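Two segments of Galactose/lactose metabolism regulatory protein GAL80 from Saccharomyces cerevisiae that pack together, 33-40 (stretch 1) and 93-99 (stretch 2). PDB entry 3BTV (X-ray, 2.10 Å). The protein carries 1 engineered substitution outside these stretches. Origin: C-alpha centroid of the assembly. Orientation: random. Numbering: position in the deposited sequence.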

ATOM      1  N   GLY B  33     -30.165 -11.784  16.297  1.00102.00           N
ATOM      2  CA  GLY B  33     -28.801 -11.528  16.723  1.00 74.60           C
ATOM      3  C   GLY B  33     -27.795 -12.528  16.188  1.00 78.97           C
ATOM      4  O   GLY B  33     -28.150 -13.475  15.487  1.00 81.30           O
ATOM      5  N   TRP B  34     -26.529 -12.323  16.529  1.00 68.08           N
ATOM      6  CA  TRP B  34     -25.467 -13.174  16.012  1.00 72.32           C
ATOM      7  C   TRP B  34     -24.868 -14.101  17.066  1.00 75.46           C
ATOM      8  O   TRP B  34     -24.118 -15.014  16.734  1.00 71.19           O
ATOM      9  CB  TRP B  34     -24.371 -12.331  15.364  1.00 89.67           C
ATOM     10  CG  TRP B  34     -23.508 -11.620  16.341  1.00110.15           C
ATOM     11  CD1 TRP B  34     -22.226 -11.936  16.684  1.00126.51           C
ATOM     12  CD2 TRP B  34     -23.859 -10.465  17.109  1.00127.95           C
ATOM     13  NE1 TRP B  34     -21.756 -11.046  17.618  1.00143.49           N
ATOM     14  CE2 TRP B  34     -22.741 -10.133  17.897  1.00139.45           C
ATOM     15  CE3 TRP B  34     -25.012  -9.678  17.207  1.00122.95           C
ATOM     16  CZ2 TRP B  34     -22.740  -9.046  18.772  1.00127.42           C
ATOM     17  CZ3 TRP B  34     -25.008  -8.599  18.077  1.00118.06           C
ATOM     18  CH2 TRP B  34     -23.881  -8.294  18.847  1.00120.08           C
ATOM     19  N   ALA B  35     -25.192 -13.878  18.336  1.00 64.09           N
ATOM     20  CA  ALA B  35     -24.730 -14.792  19.366  1.00 65.47           C
ATOM     21  C   ALA B  35     -25.342 -16.160  19.097  1.00 70.12           C
ATOM     22  O   ALA B  35     -24.691 -17.188  19.277  1.00 70.54           O
ATOM     23  CB  ALA B  35     -25.118 -14.296  20.738  1.00 64.15           C
ATOM     24  N   ILE B  36     -26.597 -16.159  18.654  1.00 58.98           N
ATOM     25  CA  ILE B  36     -27.294 -17.395  18.322  1.00 53.99           C
ATOM     26  C   ILE B  36     -26.623 -18.112  17.146  1.00 53.83           C
ATOM     27  O   ILE B  36     -26.683 -19.336  17.035  1.00 71.10           O
ATOM     28  CB  ILE B  36     -28.779 -17.135  17.998  1.00 64.60           C
ATOM     29  CG1 ILE B  36     -29.529 -18.458  17.846  1.00 73.74           C
ATOM     30  CG2 ILE B  36     -28.919 -16.286  16.743  1.00 72.44           C
ATOM     31  CD1 ILE B  36     -29.569 -19.280  19.121  1.00 84.04           C
ATOM     32  N   LYS B  37     -25.963 -17.341  16.288  1.00 56.29           N
ATOM     33  CA  LYS B  37     -25.358 -17.891  15.078  1.00 60.77           C
ATOM     34  C   LYS B  37     -23.884 -18.281  15.229  1.00 69.79           C
ATOM     35  O   LYS B  37     -23.348 -19.004  14.387  1.00 60.77           O
ATOM     36  CB  LYS B  37     -25.524 -16.913  13.911  1.00 66.52           C
ATOM     37  CG  LYS B  37     -26.976 -16.638  13.537  1.00 68.23           C
ATOM     38  CD  LYS B  37     -27.074 -15.576  12.447  1.00 86.10           C
ATOM     39  CE  LYS B  37     -28.518 -15.159  12.195  1.00110.74           C
ATOM     40  NZ  LYS B  37     -28.616 -14.061  11.185  1.00118.02           N
ATOM     41  N   THR B  38     -23.232 -17.815  16.290  1.00 63.71           N
ATOM     42  CA  THR B  38     -21.806 -18.077  16.466  1.00 61.51           C
ATOM     43  C   THR B  38     -21.504 -18.726  17.804  1.00 53.61           C
ATOM     44  O   THR B  38     -21.053 -19.861  17.860  1.00 54.11           O
ATOM     45  CB  THR B  38     -20.973 -16.790  16.339  1.00 67.29           C
ATOM     46  OG1 THR B  38     -21.508 -15.783  17.212  1.00 62.17           O
ATOM     47  CG2 THR B  38     -20.995 -16.286  14.904  1.00 57.93           C
ATOM     48  N   HIS B  39     -21.744 -17.995  18.885  1.00 56.26           N
ATOM     49  CA  HIS B  39     -21.500 -18.532  20.217  1.00 54.62           C
ATOM     50  C   HIS B  39     -22.327 -19.783  20.493  1.00 62.32           C
ATOM     51  O   HIS B  39     -21.808 -20.779  20.998  1.00 64.76           O
ATOM     52  CB  HIS B  39     -21.784 -17.477  21.285  1.00 62.52           C
ATOM     53  CG  HIS B  39     -20.782 -16.370  21.312  1.00 58.82           C
ATOM     54  ND1 HIS B  39     -19.773 -16.304  22.248  1.00 67.25           N
ATOM     55  CD2 HIS B  39     -20.621 -15.294  20.508  1.00 63.42           C
ATOM     56  CE1 HIS B  39     -19.034 -15.231  22.022  1.00 59.68           C
ATOM     57  NE2 HIS B  39     -19.529 -14.600  20.972  1.00 77.91           N
ATOM     58  N   TYR B  40     -23.610 -19.743  20.157  1.00 60.29           N
ATOM     59  CA  TYR B  40     -24.489 -20.851  20.518  1.00 67.14           C
ATOM     60  C   TYR B  40     -24.050 -22.184  19.907  1.00 66.31           C
ATOM     61  O   TYR B  40     -23.849 -23.165  20.626  1.00 71.81           O
ATOM     62  CB  TYR B  40     -25.956 -20.558  20.190  1.00 70.11           C
ATOM     63  CG  TYR B  40     -26.853 -21.742  20.472  1.00 80.89           C
ATOM     64  CD1 TYR B  40     -27.516 -22.400  19.442  1.00 98.66           C
ATOM     65  CD2 TYR B  40     -27.012 -22.226  21.765  1.00 81.05           C
ATOM     66  CE1 TYR B  40     -28.330 -23.494  19.694  1.00107.80           C
ATOM     67  CE2 TYR B  40     -27.828 -23.321  22.028  1.00 83.96           C
ATOM     68  CZ  TYR B  40     -28.482 -23.952  20.989  1.00104.76           C
ATOM     69  OH  TYR B  40     -29.291 -25.041  21.246  1.00117.99           O
ATOM     70  N   ILE B  93     -19.061 -15.297  32.297  1.00 71.80           N
ATOM     71  CA  ILE B  93     -20.021 -14.354  31.734  1.00 69.60           C
ATOM     72  C   ILE B  93     -19.603 -13.974  30.319  1.00 58.18           C
ATOM     73  O   ILE B  93     -18.441 -13.651  30.072  1.00 72.15           O
ATOM     74  CB  ILE B  93     -20.174 -13.094  32.611  1.00 67.76           C
ATOM     75  CG1 ILE B  93     -20.905 -13.446  33.911  1.00 78.54           C
ATOM     76  CG2 ILE B  93     -20.926 -12.011  31.864  1.00 70.41           C
ATOM     77  CD1 ILE B  93     -20.925 -12.326  34.934  1.00 83.40           C
ATOM     78  N   VAL B  94     -20.553 -14.046  29.393  1.00 67.56           N
ATOM     79  CA  VAL B  94     -20.310 -13.652  28.012  1.00 68.25           C
ATOM     80  C   VAL B  94     -21.164 -12.441  27.671  1.00 65.72           C
ATOM     81  O   VAL B  94     -22.375 -12.458  27.865  1.00 63.22           O
ATOM     82  CB  VAL B  94     -20.653 -14.785  27.030  1.00 57.49           C
ATOM     83  CG1 VAL B  94     -20.262 -14.385  25.616  1.00 59.63           C
ATOM     84  CG2 VAL B  94     -19.943 -16.060  27.431  1.00 66.40           C
ATOM     85  N   ILE B  95     -20.530 -11.382  27.185  1.00 62.76           N
ATOM     86  CA  ILE B  95     -21.261 -10.203  26.735  1.00 57.21           C
ATOM     87  C   ILE B  95     -21.238 -10.147  25.209  1.00 58.96           C
ATOM     88  O   ILE B  95     -20.187  -9.922  24.602  1.00 64.45           O
ATOM     89  CB  ILE B  95     -20.669  -8.905  27.300  1.00 68.07           C
ATOM     90  CG1 ILE B  95     -21.134  -8.686  28.738  1.00 82.24           C
ATOM     91  CG2 ILE B  95     -21.106  -7.718  26.473  1.00 83.25           C
ATOM     92  CD1 ILE B  95     -20.421  -9.534  29.741  1.00 85.42           C
ATOM     93  N   ALA B  96     -22.395 -10.374  24.590  1.00 71.04           N
ATOM     94  CA  ALA B  96     -22.498 -10.326  23.132  1.00 75.15           C
ATOM     95  C   ALA B  96     -23.582  -9.340  22.701  1.00 77.90           C
ATOM     96  O   ALA B  96     -24.562  -9.705  22.049  1.00 75.64           O
ATOM     97  CB  ALA B  96     -22.757 -11.713  22.563  1.00 66.54           C
ATOM     98  N   ILE B  97     -23.391  -8.087  23.092  1.00 68.93           N
ATOM     99  CA  ILE B  97     -24.303  -7.008  22.750  1.00 69.73           C
ATOM    100  C   ILE B  97     -23.522  -5.978  21.949  1.00 74.12           C
ATOM    101  O   ILE B  97     -22.305  -6.090  21.822  1.00 66.82           O
ATOM    102  CB  ILE B  97     -24.843  -6.326  24.011  1.00 72.13           C
ATOM    103  CG1 ILE B  97     -23.681  -5.870  24.895  1.00 65.57           C
ATOM    104  CG2 ILE B  97     -25.754  -7.270  24.784  1.00 76.32           C
ATOM    105  CD1 ILE B  97     -24.115  -5.104  26.126  1.00 68.51           C
ATOM    106  N   GLN B  98     -24.211  -4.970  21.426  1.00 62.33           N
ATOM    107  CA  GLN B  98     -23.549  -3.953  20.614  1.00 65.43           C
ATOM    108  C   GLN B  98     -22.463  -3.239  21.419  1.00 56.78           C
ATOM    109  O   GLN B  98     -22.637  -2.961  22.608  1.00 67.57           O
ATOM    110  CB  GLN B  98     -24.568  -2.942  20.096  1.00 69.91           C
ATOM    111  CG  GLN B  98     -25.334  -2.245  21.195  1.00 94.60           C
ATOM    112  CD  GLN B  98     -26.183  -1.109  20.669  1.00120.88           C
ATOM    113  OE1 GLN B  98     -26.690  -0.290  21.438  1.00120.69           O
ATOM    114  NE2 GLN B  98     -26.339  -1.049  19.350  1.00119.52           N
ATOM    115  N   VAL B  99     -21.343  -2.945  20.767  1.00 65.43           N
ATOM    116  CA  VAL B  99     -20.218  -2.296  21.432  1.00 52.38           C
ATOM    117  C   VAL B  99     -20.668  -1.045  22.190  1.00 65.01           C
ATOM    118  O   VAL B  99     -20.224  -0.799  23.307  1.00 66.83           O
ATOM    119  CB  VAL B  99     -19.100  -1.952  20.431  1.00 57.88           C
ATOM    120  CG1 VAL B  99     -17.947  -1.257  21.131  1.00 57.76           C
ATOM    121  CG2 VAL B  99     -18.616  -3.221  19.723  1.00 62.81           C
TER

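No hydrogen bond crosses between the stretches; the contact rests on van der Waals packing and buries 224 Å², both sides summed. A96 contributes most, with 63 Å² covered. It lies just past strand 93-95, its CA-to-CB bond points toward stretch 1, and its CB meets A35 CB at 3.9 Å, an apolar pair. A35 CA and A96 CA also make the closest CA-CA approach, 6.3 Å. With both side chains ending at CB, the methyl groups already touch at this spacing, so small residues suit a place where the chains run this near.

W34, with 58 Å² covered, reaches the same neighbour by length rather than direction. Its CA-to-CB bond points sideways, but with chi1 at 74° (p) and chi2 at 106° the indole extends to bring CH2 within 3.6 Å of A96 O and 3.9 Å of I97 C. The I97 atom lies at the ring edge, near its plane, so this is not a stack.

The CA-to-CB bond of H39 (35 Å² covered) points toward stretch 2, and chi1 of -71° (m) places CE1 3.9 Å from V94 CG1. Both its ring nitrogens are hydrogen-bonded elsewhere, which satisfies their polarity in a buried site and leaves a carbon against the valine methyl.

Within stretch 1, T38 OG1 donates to W34 O at 2.8 Å.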